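Local coordinates for D-2-hydroxyacid dehydrogensase protein (Ketogulonicigenium vulgare, PDB 4LSW) that probably catalyses the NAD(P)-dependent interconversion of D-2-hydroxyacids and 2-oxoacids, at residues R217-L223 / G250-S254; M111-S116 / M228-I232; R146-G152 / V198-T204; E240-I244 / D267-L273; V99-V104 / A283-T289. One frame throughout, in Å; residues are numbered along the deposited sequence.

Contact 1 of 5, residues R217-L223 / G250-S254; sequences RDVIEAL and GRLGS
Residues 217-223 are a regular helix, with E221 N bonded to R217 O at 2.8 Å. Residues 250-254 form an irregular link: G250 breaks from helix 240-249 at phi/psi 85/5, R251 is near-helical and L252 is extended (-120/136). The backbones are nearest at E221 and R251, CA to CA 5.9 Å, where a water donates to both E221 O (2.8 Å) and R251 O (2.7 Å). On the sheet side, L252 (t, p) sets CD1 3.6 Å from L223 CG and CB 3.9 Å from I220 CG2. At the solvent edge E221 OE2 lies 3.0 Å from R217 NH1 and 2.8 Å from R251 NH2, the latter a weak hydrogen bond (N-H...O 128°) within a salt bridge. The guanidinium groups stack, centres 3.9 Å apart, planes at 18°, their charges offset by E221. This seam joins helix 217-223 to the loop leading from helix 240-249 into strand 254-257 of the Rossmann-type domain: I220 also packs on A246, and L223 and L252 rest on L229 of strand 228-231.

Contact 2 of 5, residues M111-S116 / M228-I232; sequences MMLAQS and MLINI
Van der Waals packing makes this contact, a helix laid over a strand. Helical residues 111-116 run roughly antiparallel to strand 228-231, the axes 9.4 Å apart at 143°, with M112 and I230 nearest (CA to CA 6.6 Å). Among the methionine contacts, M228 (t, t, m) places SD 4.0 Å from M112 O and 4.4 Å from M112 CG; its CE reaches Q115 CG and S116 N, each at 3.6 Å. M111 (m, t, p) brings SD to 4.1 Å from I232 CG2. Helix 101-116 thereby covers one face of the parallel Rossmann-type sheet, the face to which M228 and I230 point, while L229 turns to the other side. M112 extends the cover to F200 and F202 on neighbouring strand 200-203, and M111 to A256 on strand 254-257, the neighbour on the other side. An aliphatic contact fills the middle: I230, with chi1 m and chi2 near 96°, sets CD1 4.1 Å from M112 CB. As for polar groups, S116 OG bonds to R141 O.

Contact 3 of 5, residues R146-G152 / V198-T204; sequences RRAGVLG and VDFLFVT
At the centre of the parallel Rossmann-type sheet, strand 147-151 lies beside strand 200-203 and is followed by G152, the first glycine of a GxGxxG sequence that in relatives marks the dinucleotide-binding turn. The strand axes are 4.7 Å apart at 17°, pairing A148 with F200 through to L151 with V203 at CA to CA distances of 4.7-5.0 Å. The parallel bonds are G149 N to F200 O (2.9 Å), F202 N to G149 O (2.9 Å), L151 N to F202 O (2.8 Å) and T204 N to L151 O (2.9 Å). A CB on G149 would crowd V198 CG1 and L201 CD1. G152, at phi/psi 97/105, turns its O to T204 OG1, which donates at 2.7 Å.

At the other end R147 O accepts from D199 N (2.8 Å) and F200 N (3.2 Å). R147 (m, t, m) grips D199 side-on, NE to OD2 3.0 Å and NH2 to OD1 2.8 Å, while R147 N also bonds OD2 at 3.0 Å. R146 NH2 stands 3.5 Å from D199 OD1, and R146 NH1 bonds to R142 O. One carboxylate thus answers two guanidinium groups and a backbone amide, so charge ties the two strand starts together, while backbone bonds set the register beyond.

Contact 4 of 5, residues E240-I244 / D267-L273; sequences EEALI and DPRFRDL
An arginine held between two carboxylates from different segments is the striking feature here. In this Rossmann-type domain, helix 240-249 is met by residues 267-273, a turn leading into a weakly bonded helix near 269-272. D267 precedes the turn, and its OD1 makes a capping bond, accepting from R269 N at 3.2 Å. It also pairs side-on with the R269 side chain, NE to OD1 3.0 Å and NH2 to OD2 2.9 Å. R269 (m, t, m) then crosses to E241, giving NH2 to OE2 2.9 Å and NH1 to OE1 3.3 Å. I244 (m, t), nearest to F270 (CA to CA 7.1 Å), makes a CH-pi contact, CG1 4.0 Å from the ring centroid and 28° off its normal, and its CD1 lies 3.7 Å from R269 NH2 over the guanidinium face. E240 OE2 bonds to E261 N, while two waters donate to E240 OE1, both at 2.7 Å; one accepts from D267 N and the other donates to D267 OD2, each at 2.9 Å.

Contact 5 of 5, residues V99-V104 / A283-T289; sequences VLTGDV and ASGTIET
Two helix starts meet here, those of helices 101-116 and 287-306, which in this family connect the nucleotide-binding and substrate-binding parts. The backbones are nearest at V104 and A283, CA to CA 4.4 Å, and at L100 and T289, 5.5 Å. G285 centres an inverse gamma turn, and T286 (phi/psi -120/157) is the N-cap of the helix that follows.

The polar core is D103 (chi1 m), whose OD2 accepts from T289 OG1 at 2.5 Å and from T286 OG1 at 2.6 Å. T286 OG1 in turn accepts from T289 N at 3.1 Å, so this one hydroxyl both caps the helix and donates to D103. V104 N is satisfied by L100 O at 3.1 Å; A283 O, 3.3 Å from V104 N, has too poor an angle to bond it and instead takes a CA-H...O contact from V104 CA at 3.4 Å. A283 N goes to D258 OD2, and S284 OG to R290 NH2. Carbon-to-carbon packing completes the contact: L100 CB lies 3.7 Å from T289 CG2 and 3.9 Å from S284 CB, and V104 CG1 3.9 Å from A283 CB. The helix start is thus tied to the acid through its own cap.

Contacts 2 and 3 are buried and adjoin in one sheet: I230 N and L201 O are 2.8 Å apart, and M112 CG is 3.5 Å from F200 CD1. Contact 3 is made by backbone bonds, contact 2 by apolar packing over the face carrying F200, M228 and I230. Contacts 1 and 4 are partly buried on the opposite, L229 face, touching through L252 CD2 and L243 CD1 (3.5 Å); in each a hydrophobic floor carries an arginine-carboxylate network at its rim, as do the N-terminal ends of the strands in contact 3. Contact 5, also partly buried, is the most distant from contact 1 (centres about 29 Å apart) and relies on hydroxyl-carboxylate bonds; it shares helix 101-116 with contact 2.

Contact 1 of 5, residues R217-L223 / G250-S254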
# COMPACT_ATOMS: atom_id res chain seq x y z
N ARG A 217 -5.55 17.55 11.74
CA ARG A 217 -6.65 17.88 12.64
C ARG A 217 -7.86 18.48 11.92
O ARG A 217 -8.99 18.10 12.21
CB ARG A 217 -6.20 18.83 13.76
CG ARG A 217 -7.34 19.31 14.66
CD ARG A 217 -6.85 20.22 15.80
NE ARG A 217 -6.56 19.47 17.02
CZ ARG A 217 -7.28 19.56 18.14
NH1 ARG A 217 -8.32 20.38 18.21
NH2 ARG A 217 -6.93 18.85 19.20
N ASP A 218 -7.64 19.42 11.00
CA ASP A 218 -8.77 20.07 10.34
C ASP A 218 -9.59 19.10 9.49
O ASP A 218 -10.82 19.15 9.51
CB ASP A 218 -8.32 21.29 9.52
CG ASP A 218 -7.87 22.45 10.39
OD1 ASP A 218 -8.30 22.52 11.55
OD2 ASP A 218 -7.09 23.29 9.89
N VAL A 219 -8.91 18.22 8.75
CA VAL A 219 -9.62 17.24 7.93
C VAL A 219 -10.38 16.27 8.83
O VAL A 219 -11.55 15.97 8.59
CB VAL A 219 -8.66 16.46 7.03
CG1 VAL A 219 -9.39 15.33 6.30
CG2 VAL A 219 -8.02 17.41 6.03
N ILE A 220 -9.70 15.81 9.87
CA ILE A 220 -10.29 14.85 10.80
C ILE A 220 -11.51 15.44 11.49
O ILE A 220 -12.54 14.78 11.65
CB ILE A 220 -9.23 14.37 11.82
CG1 ILE A 220 -8.16 13.56 11.09
CG2 ILE A 220 -9.90 13.55 12.91
CD1 ILE A 220 -6.90 13.33 11.90
N GLU A 221 -11.42 16.71 11.89
CA GLU A 221 -12.53 17.36 12.57
C GLU A 221 -13.71 17.58 11.64
O GLU A 221 -14.87 17.46 12.04
CB GLU A 221 -12.08 18.69 13.20
CG GLU A 221 -11.21 18.46 14.42
CD GLU A 221 -11.01 19.69 15.26
OE1 GLU A 221 -11.28 20.82 14.79
OE2 GLU A 221 -10.58 19.51 16.41
N ALA A 222 -13.41 17.89 10.39
CA ALA A 222 -14.45 18.05 9.38
C ALA A 222 -15.15 16.72 9.07
O ALA A 222 -16.35 16.71 8.78
CB ALA A 222 -13.88 18.69 8.11
N LEU A 223 -14.41 15.62 9.14
CA LEU A 223 -14.99 14.30 8.95
C LEU A 223 -16.04 14.05 10.03
O LEU A 223 -17.13 13.55 9.75
CB LEU A 223 -13.90 13.23 8.94
CG LEU A 223 -14.31 11.79 8.64
CD1 LEU A 223 -15.23 11.77 7.42
CD2 LEU A 223 -13.06 10.97 8.42
N GLY A 250 -13.99 11.91 20.68
CA GLY A 250 -15.26 11.81 19.99
C GLY A 250 -15.42 12.80 18.85
O GLY A 250 -16.49 12.89 18.25
N ARG A 251 -14.36 13.55 18.55
CA ARG A 251 -14.38 14.47 17.41
C ARG A 251 -14.38 13.73 16.06
O ARG A 251 -14.84 14.27 15.05
CB ARG A 251 -13.21 15.46 17.48
CG ARG A 251 -13.38 16.56 18.52
CD ARG A 251 -12.19 17.52 18.56
NE ARG A 251 -11.02 16.90 19.18
CZ ARG A 251 -9.86 16.70 18.58
NH1 ARG A 251 -8.87 16.10 19.24
NH2 ARG A 251 -9.65 17.09 17.33
N LEU A 252 -13.86 12.50 16.06
CA LEU A 252 -13.99 11.60 14.92
C LEU A 252 -14.72 10.37 15.42
O LEU A 252 -14.39 9.84 16.48
CB LEU A 252 -12.63 11.18 14.37
CG LEU A 252 -12.71 10.18 13.20
CD1 LEU A 252 -13.49 10.78 12.03
CD2 LEU A 252 -11.34 9.77 12.78
N GLY A 253 -15.68 9.89 14.63
CA GLY A 253 -16.48 8.75 15.03
C GLY A 253 -15.75 7.43 15.11
O GLY A 253 -15.88 6.71 16.10
N SER A 254 -14.99 7.10 14.07
CA SER A 254 -14.30 5.82 14.02
C SER A 254 -13.24 5.81 12.93
O SER A 254 -13.20 6.70 12.08
CB SER A 254 -15.29 4.67 13.79
OG SER A 254 -15.94 4.80 12.53
O HOH W 1 -15.32 16.95 14.79

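Contact 2 of 5, residues M111-S116 / M228-I232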
# COMPACT_ATOMS: atom_id res chain seq x y z
N MET A 111 -13.44 -3.09 4.96
CA MET A 111 -13.16 -2.48 6.24
C MET A 111 -14.22 -1.46 6.66
O MET A 111 -14.64 -1.43 7.81
CB MET A 111 -11.78 -1.82 6.22
CG MET A 111 -10.64 -2.85 6.25
SD MET A 111 -9.02 -2.18 5.81
CE MET A 111 -8.73 -0.98 7.12
N MET A 112 -14.65 -0.62 5.72
CA MET A 112 -15.74 0.31 5.98
C MET A 112 -16.99 -0.44 6.44
O MET A 112 -17.60 -0.09 7.45
CB MET A 112 -16.08 1.13 4.73
CG MET A 112 -17.39 1.90 4.86
SD MET A 112 -17.96 2.70 3.35
CE MET A 112 -18.22 1.26 2.34
N LEU A 113 -17.34 -1.50 5.71
CA LEU A 113 -18.52 -2.28 6.05
C LEU A 113 -18.38 -2.93 7.41
O LEU A 113 -19.31 -2.90 8.22
CB LEU A 113 -18.78 -3.34 4.98
CG LEU A 113 -19.31 -2.81 3.64
CD1 LEU A 113 -19.02 -3.83 2.56
CD2 LEU A 113 -20.81 -2.57 3.76
N ALA A 114 -17.23 -3.54 7.67
CA ALA A 114 -16.99 -4.23 8.93
C ALA A 114 -17.07 -3.29 10.14
O ALA A 114 -17.64 -3.65 11.16
CB ALA A 114 -15.66 -4.96 8.91
N GLN A 115 -16.50 -2.09 10.01
CA GLN A 115 -16.55 -1.14 11.11
C GLN A 115 -17.94 -0.56 11.27
O GLN A 115 -18.48 -0.50 12.38
CB GLN A 115 -15.52 -0.02 10.89
CG GLN A 115 -15.45 0.96 12.05
CD GLN A 115 -15.13 0.30 13.37
OE1 GLN A 115 -14.40 -0.69 13.43
NE2 GLN A 115 -15.69 0.84 14.45
N SER A 116 -18.56 -0.16 10.16
CA SER A 116 -19.88 0.44 10.24
C SER A 116 -20.93 -0.51 10.82
O SER A 116 -21.78 -0.11 11.61
CB SER A 116 -20.33 0.96 8.88
OG SER A 116 -21.38 1.90 9.05
N MET A 228 -16.25 8.33 9.53
CA MET A 228 -15.32 7.23 9.62
C MET A 228 -14.17 7.45 8.64
O MET A 228 -14.39 7.75 7.47
CB MET A 228 -16.03 5.92 9.29
CG MET A 228 -15.10 4.74 9.31
SD MET A 228 -15.83 3.21 8.71
CE MET A 228 -17.27 3.14 9.76
N LEU A 229 -12.94 7.28 9.13
CA LEU A 229 -11.75 7.37 8.30
C LEU A 229 -11.25 5.97 7.97
O LEU A 229 -11.07 5.16 8.87
CB LEU A 229 -10.66 8.15 9.05
CG LEU A 229 -9.38 8.43 8.26
CD1 LEU A 229 -9.62 9.48 7.16
CD2 LEU A 229 -8.25 8.85 9.20
N ILE A 230 -11.06 5.68 6.68
CA ILE A 230 -10.52 4.39 6.28
C ILE A 230 -9.20 4.61 5.58
O ILE A 230 -9.15 5.28 4.56
CB ILE A 230 -11.47 3.61 5.33
CG1 ILE A 230 -12.84 3.41 5.98
CG2 ILE A 230 -10.85 2.27 4.93
CD1 ILE A 230 -13.88 4.45 5.57
N ASN A 231 -8.11 4.07 6.13
CA ASN A 231 -6.82 4.24 5.51
C ASN A 231 -6.20 2.95 5.00
O ASN A 231 -5.95 2.02 5.79
CB ASN A 231 -5.82 4.94 6.42
CG ASN A 231 -4.57 5.30 5.68
OD1 ASN A 231 -4.57 5.40 4.45
ND2 ASN A 231 -3.48 5.48 6.41
N ILE A 232 -5.97 2.90 3.68
CA ILE A 232 -5.30 1.75 3.04
C ILE A 232 -4.07 2.19 2.23
O ILE A 232 -3.53 1.41 1.43
CB ILE A 232 -6.27 0.94 2.15
CG1 ILE A 232 -6.99 1.87 1.17
CG2 ILE A 232 -7.27 0.17 3.01
CD1 ILE A 232 -7.99 1.17 0.26

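Contact 3 of 5, residues R146-G152 / V198-T204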
# COMPACT_ATOMS: atom_id res chain seq x y z
N ARG A 146 -25.38 6.35 1.58
CA ARG A 146 -24.82 7.45 2.36
C ARG A 146 -23.66 8.10 1.59
O ARG A 146 -23.45 7.80 0.41
CB ARG A 146 -24.42 6.96 3.75
CG ARG A 146 -25.64 6.44 4.56
CD ARG A 146 -25.27 6.04 5.97
NE ARG A 146 -24.83 7.17 6.78
CZ ARG A 146 -24.14 7.06 7.91
NH1 ARG A 146 -23.81 5.87 8.38
NH2 ARG A 146 -23.79 8.15 8.58
N ARG A 147 -22.95 9.03 2.23
CA ARG A 147 -21.99 9.86 1.52
C ARG A 147 -20.56 9.38 1.76
O ARG A 147 -20.16 9.17 2.90
CB ARG A 147 -22.14 11.31 1.97
CG ARG A 147 -23.56 11.88 1.77
CD ARG A 147 -23.73 13.17 2.56
NE ARG A 147 -23.46 12.96 3.98
CZ ARG A 147 -23.37 13.93 4.88
NH1 ARG A 147 -23.52 15.19 4.53
NH2 ARG A 147 -23.12 13.62 6.15
N ALA A 148 -19.80 9.21 0.68
CA ALA A 148 -18.43 8.74 0.77
C ALA A 148 -17.50 9.65 -0.02
O ALA A 148 -17.85 10.07 -1.13
CB ALA A 148 -18.32 7.29 0.28
N GLY A 149 -16.34 9.92 0.55
CA GLY A 149 -15.33 10.72 -0.11
C GLY A 149 -14.10 9.87 -0.33
O GLY A 149 -13.73 9.06 0.51
N VAL A 150 -13.45 10.07 -1.48
CA VAL A 150 -12.22 9.37 -1.80
C VAL A 150 -11.10 10.39 -1.98
O VAL A 150 -11.15 11.23 -2.89
CB VAL A 150 -12.39 8.49 -3.04
CG1 VAL A 150 -11.12 7.71 -3.36
CG2 VAL A 150 -13.57 7.52 -2.85
N LEU A 151 -10.10 10.32 -1.10
CA LEU A 151 -8.97 11.25 -1.10
C LEU A 151 -7.83 10.62 -1.89
O LEU A 151 -7.15 9.70 -1.42
CB LEU A 151 -8.55 11.58 0.33
CG LEU A 151 -7.36 12.53 0.47
CD1 LEU A 151 -7.64 13.83 -0.27
CD2 LEU A 151 -7.12 12.80 1.93
N GLY A 152 -7.67 11.10 -3.12
CA GLY A 152 -6.75 10.49 -4.07
C GLY A 152 -7.51 9.55 -4.99
O GLY A 152 -7.91 8.46 -4.57
N VAL A 198 -19.04 14.28 3.94
CA VAL A 198 -19.16 12.81 3.81
C VAL A 198 -19.24 12.09 5.15
O VAL A 198 -18.84 12.62 6.18
CB VAL A 198 -18.04 12.19 2.95
CG1 VAL A 198 -18.00 12.83 1.59
CG2 VAL A 198 -16.68 12.30 3.65
N ASP A 199 -19.74 10.85 5.10
CA ASP A 199 -19.87 10.00 6.26
C ASP A 199 -18.70 9.02 6.39
O ASP A 199 -18.41 8.53 7.47
CB ASP A 199 -21.19 9.23 6.19
CG ASP A 199 -22.38 10.16 6.02
OD1 ASP A 199 -22.60 10.96 6.95
OD2 ASP A 199 -23.08 10.12 4.98
N PHE A 200 -18.04 8.75 5.26
CA PHE A 200 -16.93 7.80 5.19
C PHE A 200 -15.89 8.44 4.30
O PHE A 200 -16.22 8.90 3.22
CB PHE A 200 -17.39 6.49 4.53
CG PHE A 200 -18.56 5.83 5.20
CD1 PHE A 200 -18.37 4.96 6.26
CD2 PHE A 200 -19.85 6.07 4.76
CE1 PHE A 200 -19.45 4.33 6.88
CE2 PHE A 200 -20.95 5.46 5.38
CZ PHE A 200 -20.74 4.58 6.42
N LEU A 201 -14.64 8.49 4.76
CA LEU A 201 -13.55 9.06 3.96
C LEU A 201 -12.46 8.03 3.75
O LEU A 201 -11.88 7.53 4.73
CB LEU A 201 -12.95 10.29 4.65
CG LEU A 201 -11.79 10.98 3.94
CD1 LEU A 201 -12.23 11.56 2.61
CD2 LEU A 201 -11.18 12.07 4.82
N PHE A 202 -12.18 7.70 2.50
CA PHE A 202 -11.13 6.75 2.17
C PHE A 202 -9.86 7.50 1.82
O PHE A 202 -9.89 8.40 0.98
CB PHE A 202 -11.55 5.89 0.97
CG PHE A 202 -12.65 4.92 1.28
CD1 PHE A 202 -13.99 5.33 1.27
CD2 PHE A 202 -12.36 3.60 1.60
CE1 PHE A 202 -15.01 4.43 1.56
CE2 PHE A 202 -13.38 2.71 1.88
CZ PHE A 202 -14.70 3.13 1.86
N VAL A 203 -8.75 7.12 2.44
CA VAL A 203 -7.47 7.72 2.12
C VAL A 203 -6.71 6.78 1.19
O VAL A 203 -6.26 5.70 1.61
CB VAL A 203 -6.65 8.01 3.37
CG1 VAL A 203 -5.36 8.72 3.00
CG2 VAL A 203 -7.47 8.86 4.32
N THR A 204 -6.62 7.19 -0.07
CA THR A 204 -6.05 6.38 -1.13
C THR A 204 -5.08 7.26 -1.92
O THR A 204 -5.14 7.35 -3.14
CB THR A 204 -7.15 5.81 -2.05
OG1 THR A 204 -8.08 6.84 -2.40
CG2 THR A 204 -7.92 4.72 -1.32
O HOH W 2 -25.83 10.16 5.75

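Contact 4 of 5, residues E240-I244 / D267-L273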
# COMPACT_ATOMS: atom_id res chain seq x y z
N GLU A 240 -1.07 10.96 12.99
CA GLU A 240 -1.55 9.97 13.96
C GLU A 240 -1.84 10.54 15.35
O GLU A 240 -2.76 10.08 16.02
CB GLU A 240 -0.59 8.77 14.07
CG GLU A 240 -0.54 7.92 12.80
CD GLU A 240 0.13 6.57 13.02
OE1 GLU A 240 0.57 6.27 14.15
OE2 GLU A 240 0.19 5.80 12.04
N GLU A 241 -1.07 11.54 15.77
CA GLU A 241 -1.35 12.20 17.04
C GLU A 241 -2.69 12.92 17.01
O GLU A 241 -3.48 12.84 17.95
CB GLU A 241 -0.24 13.19 17.40
CG GLU A 241 1.07 12.53 17.82
CD GLU A 241 0.97 11.76 19.13
OE1 GLU A 241 0.02 11.98 19.91
OE2 GLU A 241 1.86 10.92 19.38
N ALA A 242 -2.96 13.60 15.90
CA ALA A 242 -4.25 14.27 15.72
C ALA A 242 -5.37 13.24 15.62
O ALA A 242 -6.47 13.48 16.12
CB ALA A 242 -4.24 15.14 14.49
N LEU A 243 -5.09 12.11 14.96
CA LEU A 243 -6.09 11.07 14.76
C LEU A 243 -6.46 10.42 16.10
O LEU A 243 -7.64 10.27 16.43
CB LEU A 243 -5.57 10.02 13.78
CG LEU A 243 -6.48 8.81 13.52
CD1 LEU A 243 -7.84 9.27 13.07
CD2 LEU A 243 -5.85 7.91 12.46
N ILE A 244 -5.44 10.08 16.89
CA ILE A 244 -5.69 9.45 18.17
C ILE A 244 -6.46 10.37 19.12
O ILE A 244 -7.42 9.95 19.75
CB ILE A 244 -4.36 8.98 18.80
CG1 ILE A 244 -3.82 7.80 17.98
CG2 ILE A 244 -4.57 8.54 20.23
CD1 ILE A 244 -2.37 7.46 18.26
N ASP A 267 1.36 2.20 17.12
CA ASP A 267 1.09 2.91 18.37
C ASP A 267 0.10 2.15 19.25
O ASP A 267 -1.04 1.91 18.85
CB ASP A 267 0.55 4.30 18.03
CG ASP A 267 0.78 5.30 19.14
OD1 ASP A 267 0.34 5.05 20.28
OD2 ASP A 267 1.41 6.34 18.86
N PRO A 268 0.53 1.77 20.47
CA PRO A 268 -0.32 0.98 21.37
C PRO A 268 -1.67 1.62 21.65
O PRO A 268 -2.65 0.93 21.94
CB PRO A 268 0.50 0.93 22.67
CG PRO A 268 1.91 1.13 22.23
CD PRO A 268 1.86 2.03 21.04
N ARG A 269 -1.74 2.95 21.56
CA ARG A 269 -2.97 3.66 21.87
C ARG A 269 -4.12 3.33 20.92
O ARG A 269 -5.29 3.47 21.28
CB ARG A 269 -2.71 5.17 21.89
CG ARG A 269 -1.98 5.63 23.14
CD ARG A 269 -1.61 7.09 23.01
NE ARG A 269 -0.72 7.30 21.87
CZ ARG A 269 -0.36 8.49 21.41
NH1 ARG A 269 -0.81 9.59 22.02
NH2 ARG A 269 0.45 8.60 20.37
N PHE A 270 -3.79 2.87 19.71
CA PHE A 270 -4.82 2.44 18.77
C PHE A 270 -5.59 1.24 19.32
O PHE A 270 -6.74 1.01 18.96
CB PHE A 270 -4.20 2.10 17.41
CG PHE A 270 -3.89 3.30 16.57
CD1 PHE A 270 -4.89 4.19 16.21
CD2 PHE A 270 -2.60 3.52 16.11
CE1 PHE A 270 -4.61 5.30 15.43
CE2 PHE A 270 -2.31 4.63 15.33
CZ PHE A 270 -3.32 5.52 14.98
N ARG A 271 -4.93 0.49 20.20
CA ARG A 271 -5.51 -0.71 20.77
C ARG A 271 -6.52 -0.37 21.87
O ARG A 271 -7.46 -1.12 22.13
CB ARG A 271 -4.39 -1.61 21.33
CG ARG A 271 -4.75 -3.06 21.57
CD ARG A 271 -3.54 -3.85 22.06
NE ARG A 271 -2.74 -4.42 20.96
CZ ARG A 271 -1.54 -3.98 20.60
NH1 ARG A 271 -0.96 -2.98 21.24
NH2 ARG A 271 -0.91 -4.57 19.59
N ASP A 272 -6.32 0.79 22.51
CA ASP A 272 -7.16 1.23 23.63
C ASP A 272 -8.48 1.88 23.21
O ASP A 272 -9.41 1.99 24.01
CB ASP A 272 -6.38 2.22 24.51
CG ASP A 272 -5.08 1.64 25.04
OD1 ASP A 272 -5.03 0.42 25.28
OD2 ASP A 272 -4.11 2.41 25.21
N LEU A 273 -8.56 2.32 21.96
CA LEU A 273 -9.75 3.01 21.47
C LEU A 273 -10.85 2.01 21.10
O LEU A 273 -10.56 0.93 20.59
CB LEU A 273 -9.38 3.89 20.28
CG LEU A 273 -8.35 4.98 20.59
CD1 LEU A 273 -7.61 5.45 19.34
CD2 LEU A 273 -9.03 6.15 21.28
O HOH W 3 1.32 3.68 14.58
O HOH W 4 1.94 7.31 16.20

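Contact 5 of 5, residues V99-V104 / A283-T289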
# COMPACT_ATOMS: atom_id res chain seq x y z
N VAL A 99 -1.13 -4.86 -10.44
CA VAL A 99 -1.60 -6.18 -10.06
C VAL A 99 -2.23 -6.26 -8.66
O VAL A 99 -2.90 -7.24 -8.35
CB VAL A 99 -0.49 -7.24 -10.19
CG1 VAL A 99 -0.16 -7.44 -11.65
CG2 VAL A 99 0.73 -6.80 -9.43
N LEU A 100 -2.03 -5.23 -7.83
CA LEU A 100 -2.56 -5.23 -6.47
C LEU A 100 -3.80 -4.35 -6.26
O LEU A 100 -4.38 -4.33 -5.17
CB LEU A 100 -1.47 -4.83 -5.45
CG LEU A 100 -0.71 -3.50 -5.50
CD1 LEU A 100 -1.60 -2.27 -5.51
CD2 LEU A 100 0.23 -3.42 -4.31
N THR A 101 -4.14 -3.60 -7.30
CA THR A 101 -5.12 -2.51 -7.18
C THR A 101 -6.49 -2.99 -6.69
O THR A 101 -7.04 -2.44 -5.74
CB THR A 101 -5.26 -1.76 -8.51
OG1 THR A 101 -3.99 -1.19 -8.86
CG2 THR A 101 -6.29 -0.65 -8.41
N GLY A 102 -7.01 -4.04 -7.31
CA GLY A 102 -8.34 -4.52 -7.00
C GLY A 102 -8.45 -5.08 -5.60
O GLY A 102 -9.43 -4.83 -4.91
N ASP A 103 -7.44 -5.82 -5.17
CA ASP A 103 -7.48 -6.40 -3.84
C ASP A 103 -7.35 -5.34 -2.74
O ASP A 103 -8.00 -5.44 -1.71
CB ASP A 103 -6.44 -7.52 -3.70
CG ASP A 103 -6.95 -8.85 -4.24
OD1 ASP A 103 -8.15 -9.12 -4.06
OD2 ASP A 103 -6.16 -9.61 -4.82
N VAL A 104 -6.57 -4.30 -3.01
CA VAL A 104 -6.45 -3.22 -2.04
C VAL A 104 -7.80 -2.51 -1.90
O VAL A 104 -8.28 -2.27 -0.79
CB VAL A 104 -5.35 -2.21 -2.44
CG1 VAL A 104 -5.39 -0.99 -1.54
CG2 VAL A 104 -3.97 -2.87 -2.35
N ALA A 283 -3.87 -5.25 2.80
CA ALA A 283 -4.73 -4.89 1.66
C ALA A 283 -4.37 -5.60 0.35
O ALA A 283 -5.25 -5.97 -0.43
CB ALA A 283 -4.76 -3.38 1.45
N SER A 284 -3.08 -5.83 0.11
CA SER A 284 -2.66 -6.55 -1.09
C SER A 284 -2.42 -8.04 -0.80
O SER A 284 -1.93 -8.77 -1.66
CB SER A 284 -1.40 -5.94 -1.69
OG SER A 284 -0.28 -6.16 -0.85
N GLY A 285 -2.80 -8.47 0.41
CA GLY A 285 -2.49 -9.81 0.88
C GLY A 285 -3.38 -10.95 0.38
O GLY A 285 -4.04 -11.62 1.18
N THR A 286 -3.41 -11.19 -0.92
CA THR A 286 -4.09 -12.38 -1.42
C THR A 286 -3.10 -13.26 -2.16
O THR A 286 -2.07 -12.78 -2.65
CB THR A 286 -5.28 -12.07 -2.37
OG1 THR A 286 -4.78 -11.46 -3.56
CG2 THR A 286 -6.29 -11.15 -1.69
N ILE A 287 -3.41 -14.55 -2.25
CA ILE A 287 -2.57 -15.43 -3.04
C ILE A 287 -2.44 -14.95 -4.49
O ILE A 287 -1.32 -14.90 -5.02
CB ILE A 287 -3.07 -16.89 -2.99
CG1 ILE A 287 -3.04 -17.41 -1.55
CG2 ILE A 287 -2.23 -17.78 -3.89
CD1 ILE A 287 -3.69 -18.77 -1.36
N GLU A 288 -3.55 -14.58 -5.12
CA GLU A 288 -3.49 -14.20 -6.53
C GLU A 288 -2.67 -12.94 -6.76
O GLU A 288 -1.88 -12.87 -7.70
CB GLU A 288 -4.89 -14.04 -7.13
CG GLU A 288 -4.87 -13.95 -8.65
CD GLU A 288 -6.20 -14.29 -9.29
OE1 GLU A 288 -7.20 -14.52 -8.56
OE2 GLU A 288 -6.25 -14.35 -10.54
N THR A 289 -2.86 -11.93 -5.91
CA THR A 289 -2.11 -10.70 -6.07
C THR A 289 -0.61 -10.91 -5.84
O THR A 289 0.21 -10.46 -6.64
CB THR A 289 -2.66 -9.58 -5.17
OG1 THR A 289 -3.86 -9.07 -5.76
CG2 THR A 289 -1.64 -8.46 -5.02